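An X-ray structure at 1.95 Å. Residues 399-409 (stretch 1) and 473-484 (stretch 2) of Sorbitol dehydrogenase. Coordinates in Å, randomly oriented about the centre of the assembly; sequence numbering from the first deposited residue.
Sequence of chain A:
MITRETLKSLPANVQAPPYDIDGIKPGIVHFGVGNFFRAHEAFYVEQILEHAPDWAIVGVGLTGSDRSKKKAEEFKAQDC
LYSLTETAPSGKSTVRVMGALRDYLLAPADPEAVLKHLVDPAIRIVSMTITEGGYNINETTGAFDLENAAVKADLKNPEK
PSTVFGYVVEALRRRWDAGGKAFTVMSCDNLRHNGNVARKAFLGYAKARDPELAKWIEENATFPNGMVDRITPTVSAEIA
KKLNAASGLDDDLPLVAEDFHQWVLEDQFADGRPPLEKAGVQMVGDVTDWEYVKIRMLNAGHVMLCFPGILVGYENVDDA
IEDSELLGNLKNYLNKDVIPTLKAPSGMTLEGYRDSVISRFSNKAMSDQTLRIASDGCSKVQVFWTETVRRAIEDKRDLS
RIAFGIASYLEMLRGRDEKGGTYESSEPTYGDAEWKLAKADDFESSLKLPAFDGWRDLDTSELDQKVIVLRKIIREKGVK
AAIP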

# COMPACT_ATOMS: atom_id res chain seq x y z
N LEU A 399 15.00 -19.49 19.57
CA LEU A 399 13.66 -18.91 19.68
C LEU A 399 13.58 -17.68 20.58
O LEU A 399 12.52 -17.07 20.71
CB LEU A 399 12.70 -19.99 20.20
CG LEU A 399 12.59 -21.24 19.33
CD1 LEU A 399 11.80 -22.33 20.04
CD2 LEU A 399 11.93 -20.87 18.02
N SER A 400 14.70 -17.33 21.20
CA SER A 400 14.77 -16.19 22.11
C SER A 400 14.08 -14.91 21.68
O SER A 400 13.20 -14.42 22.38
CB SER A 400 16.23 -15.88 22.45
OG SER A 400 16.83 -16.97 23.13
N ARG A 401 14.48 -14.36 20.53
CA ARG A 401 13.88 -13.11 20.04
C ARG A 401 12.45 -13.29 19.56
O ARG A 401 11.63 -12.39 19.69
CB ARG A 401 14.74 -12.52 18.92
CG ARG A 401 16.12 -12.06 19.38
CD ARG A 401 17.06 -11.90 18.20
NE ARG A 401 17.22 -13.16 17.48
CZ ARG A 401 18.03 -14.14 17.86
NH1 ARG A 401 18.78 -14.02 18.94
NH2 ARG A 401 18.08 -15.27 17.16
N ILE A 402 12.16 -14.46 18.99
CA ILE A 402 10.82 -14.76 18.52
C ILE A 402 9.89 -14.79 19.73
O ILE A 402 8.77 -14.26 19.69
CB ILE A 402 10.81 -16.11 17.76
CG1 ILE A 402 11.49 -15.92 16.39
CG2 ILE A 402 9.37 -16.63 17.58
CD1 ILE A 402 11.79 -17.20 15.65
N ALA A 403 10.35 -15.41 20.81
CA ALA A 403 9.55 -15.50 22.03
C ALA A 403 9.36 -14.12 22.65
O ALA A 403 8.31 -13.83 23.24
CB ALA A 403 10.20 -16.45 23.02
N PHE A 404 10.38 -13.28 22.54
CA PHE A 404 10.31 -11.93 23.08
C PHE A 404 9.21 -11.13 22.37
O PHE A 404 8.47 -10.38 23.00
CB PHE A 404 11.65 -11.20 22.91
CG PHE A 404 11.60 -9.75 23.27
CD1 PHE A 404 11.55 -9.35 24.60
CD2 PHE A 404 11.50 -8.78 22.27
CE1 PHE A 404 11.39 -8.00 24.94
CE2 PHE A 404 11.34 -7.43 22.60
CZ PHE A 404 11.29 -7.04 23.94
N GLY A 405 9.12 -11.28 21.05
CA GLY A 405 8.10 -10.56 20.32
C GLY A 405 6.72 -10.97 20.80
O GLY A 405 5.83 -10.13 21.00
N ILE A 406 6.53 -12.27 20.97
CA ILE A 406 5.25 -12.81 21.41
C ILE A 406 4.92 -12.37 22.83
O ILE A 406 3.79 -11.93 23.11
CB ILE A 406 5.25 -14.36 21.32
CG1 ILE A 406 5.32 -14.78 19.86
CG2 ILE A 406 3.99 -14.93 21.96
CD1 ILE A 406 5.68 -16.26 19.67
N ALA A 407 5.90 -12.45 23.72
CA ALA A 407 5.71 -12.06 25.11
C ALA A 407 5.38 -10.57 25.22
O ALA A 407 4.59 -10.17 26.08
CB ALA A 407 6.97 -12.38 25.92
N SER A 408 6.00 -9.77 24.35
CA SER A 408 5.77 -8.33 24.33
C SER A 408 4.35 -8.02 23.87
O SER A 408 3.67 -7.16 24.44
CB SER A 408 6.77 -7.64 23.39
OG SER A 408 8.06 -7.61 23.97
N TYR A 409 3.91 -8.73 22.84
CA TYR A 409 2.57 -8.57 22.32
C TYR A 409 1.56 -8.90 23.44
O TYR A 409 0.63 -8.12 23.70
CB TYR A 409 2.34 -9.50 21.12
CG TYR A 409 0.90 -9.55 20.65
CD1 TYR A 409 0.29 -8.43 20.09
CD2 TYR A 409 0.14 -10.71 20.79
CE1 TYR A 409 -1.06 -8.46 19.69
CE2 TYR A 409 -1.19 -10.76 20.38
CZ TYR A 409 -1.79 -9.63 19.83
OH TYR A 409 -3.11 -9.67 19.45
N ILE A 473 9.47 -11.86 33.26
CA ILE A 473 10.52 -10.86 33.39
C ILE A 473 9.98 -9.47 33.03
O ILE A 473 10.23 -8.50 33.73
CB ILE A 473 11.72 -11.19 32.49
CG1 ILE A 473 12.37 -12.49 32.97
CG2 ILE A 473 12.71 -10.03 32.49
CD1 ILE A 473 13.49 -12.98 32.09
N ILE A 474 9.23 -9.40 31.93
CA ILE A 474 8.66 -8.14 31.48
C ILE A 474 7.75 -7.51 32.53
O ILE A 474 7.78 -6.31 32.74
CB ILE A 474 7.80 -8.32 30.19
CG1 ILE A 474 8.70 -8.65 29.00
CG2 ILE A 474 7.00 -7.05 29.93
CD1 ILE A 474 7.93 -8.86 27.71
N ARG A 475 6.93 -8.33 33.17
CA ARG A 475 6.01 -7.78 34.16
C ARG A 475 6.71 -7.32 35.44
O ARG A 475 6.30 -6.33 36.04
CB ARG A 475 4.92 -8.79 34.51
CG ARG A 475 3.77 -8.15 35.28
CD ARG A 475 2.58 -9.05 35.34
NE ARG A 475 2.13 -9.46 34.01
CZ ARG A 475 1.10 -10.27 33.80
NH1 ARG A 475 0.42 -10.73 34.84
NH2 ARG A 475 0.77 -10.63 32.57
N GLU A 476 7.76 -8.02 35.84
CA GLU A 476 8.46 -7.66 37.06
C GLU A 476 9.56 -6.62 36.88
O GLU A 476 9.63 -5.66 37.64
CB GLU A 476 9.04 -8.92 37.72
CG GLU A 476 9.87 -8.65 38.96
CD GLU A 476 10.20 -9.92 39.72
OE1 GLU A 476 9.26 -10.58 40.21
OE2 GLU A 476 11.40 -10.26 39.83
N LYS A 477 10.41 -6.79 35.86
CA LYS A 477 11.53 -5.88 35.63
C LYS A 477 11.38 -4.91 34.44
O LYS A 477 12.28 -4.09 34.20
CB LYS A 477 12.82 -6.69 35.44
CG LYS A 477 12.91 -7.95 36.29
CD LYS A 477 13.17 -7.65 37.76
CE LYS A 477 14.57 -7.11 37.98
NZ LYS A 477 14.85 -6.87 39.42
N GLY A 478 10.28 -5.00 33.70
CA GLY A 478 10.10 -4.11 32.56
C GLY A 478 10.52 -4.78 31.26
O GLY A 478 11.36 -5.67 31.26
N VAL A 479 9.97 -4.33 30.14
CA VAL A 479 10.29 -4.96 28.86
C VAL A 479 11.76 -5.03 28.45
O VAL A 479 12.22 -6.06 27.98
CB VAL A 479 9.47 -4.32 27.71
CG1 VAL A 479 9.87 -2.87 27.52
CG2 VAL A 479 9.68 -5.13 26.43
N LYS A 480 12.52 -3.96 28.63
CA LYS A 480 13.92 -4.00 28.23
C LYS A 480 14.72 -5.09 28.92
O LYS A 480 15.66 -5.65 28.36
CB LYS A 480 14.59 -2.64 28.44
CG LYS A 480 14.04 -1.56 27.54
CD LYS A 480 14.85 -0.29 27.67
CE LYS A 480 14.45 0.71 26.59
NZ LYS A 480 15.37 1.88 26.65
N ALA A 481 14.33 -5.42 30.15
CA ALA A 481 15.01 -6.45 30.91
C ALA A 481 14.85 -7.84 30.27
O ALA A 481 15.64 -8.74 30.52
CB ALA A 481 14.48 -6.48 32.34
N ALA A 482 13.83 -7.99 29.43
CA ALA A 482 13.56 -9.27 28.78
C ALA A 482 14.16 -9.43 27.39
O ALA A 482 14.06 -10.50 26.79
CB ALA A 482 12.04 -9.51 28.73
N ILE A 483 14.78 -8.38 26.87
CA ILE A 483 15.38 -8.41 25.55
C ILE A 483 16.59 -9.35 25.51
O ILE A 483 17.53 -9.21 26.29
CB ILE A 483 15.87 -7.01 25.12
CG1 ILE A 483 14.67 -6.08 24.93
CG2 ILE A 483 16.72 -7.11 23.84
CD1 ILE A 483 15.04 -4.65 24.56
N PRO A 484 16.57 -10.34 24.59
CA PRO A 484 17.65 -11.31 24.42
C PRO A 484 19.00 -10.65 24.10
O PRO A 484 20.01 -11.04 24.72
CB PRO A 484 17.15 -12.19 23.26
CG PRO A 484 15.66 -12.13 23.40
CD PRO A 484 15.44 -10.65 23.69
OXT PRO A 484 19.02 -9.75 23.23

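The C-terminal tail lies against one side of the helix that starts at Ser400, and the contact contains no cross-stretch hydrogen bond; it is made by apolar packing, burying 361 Å² over both sides. Three places of closest backbone approach set the register: Arg401 with Pro484, Phe404 with Ile483, Ser408 with Val479.

Phe404 is the hub. Its CA-to-CB bond points toward the tail, and chi1 at 172° (t) with chi2 at 75° carries the ring in among the tail residues. Ile483 CA lies over one face; at the edge Val479, with chi1 p, turns CG2 to 3.5 Å from Phe404 CZ, while its CG1 stays 5.7 Å from that atom. Ile483 in chi1 m (-66°) places CG1 3.7 Å from Phe404 CZ.

One turn on, Ser408 adopts m and returns its hydroxyl to its own helix, OG donating to Phe404 O at 3.0 Å. Thus satisfied, Ser408 OG can sit 3.9 Å from Ile474 CD1. The extended m,t rotamer of Ile474 delivers that same CD1 to Ala407 CB, 4.1 Å away.

Between Ile474 and Val479 the chain leaves its helix at Gly478, whose positive phi would jam a CB against the preceding carbonyl. At the far end Pro484 packs its ring on the helix's first turn, CG 3.5 Å from Ser400 O and CD 3.9 Å from Phe404 CB.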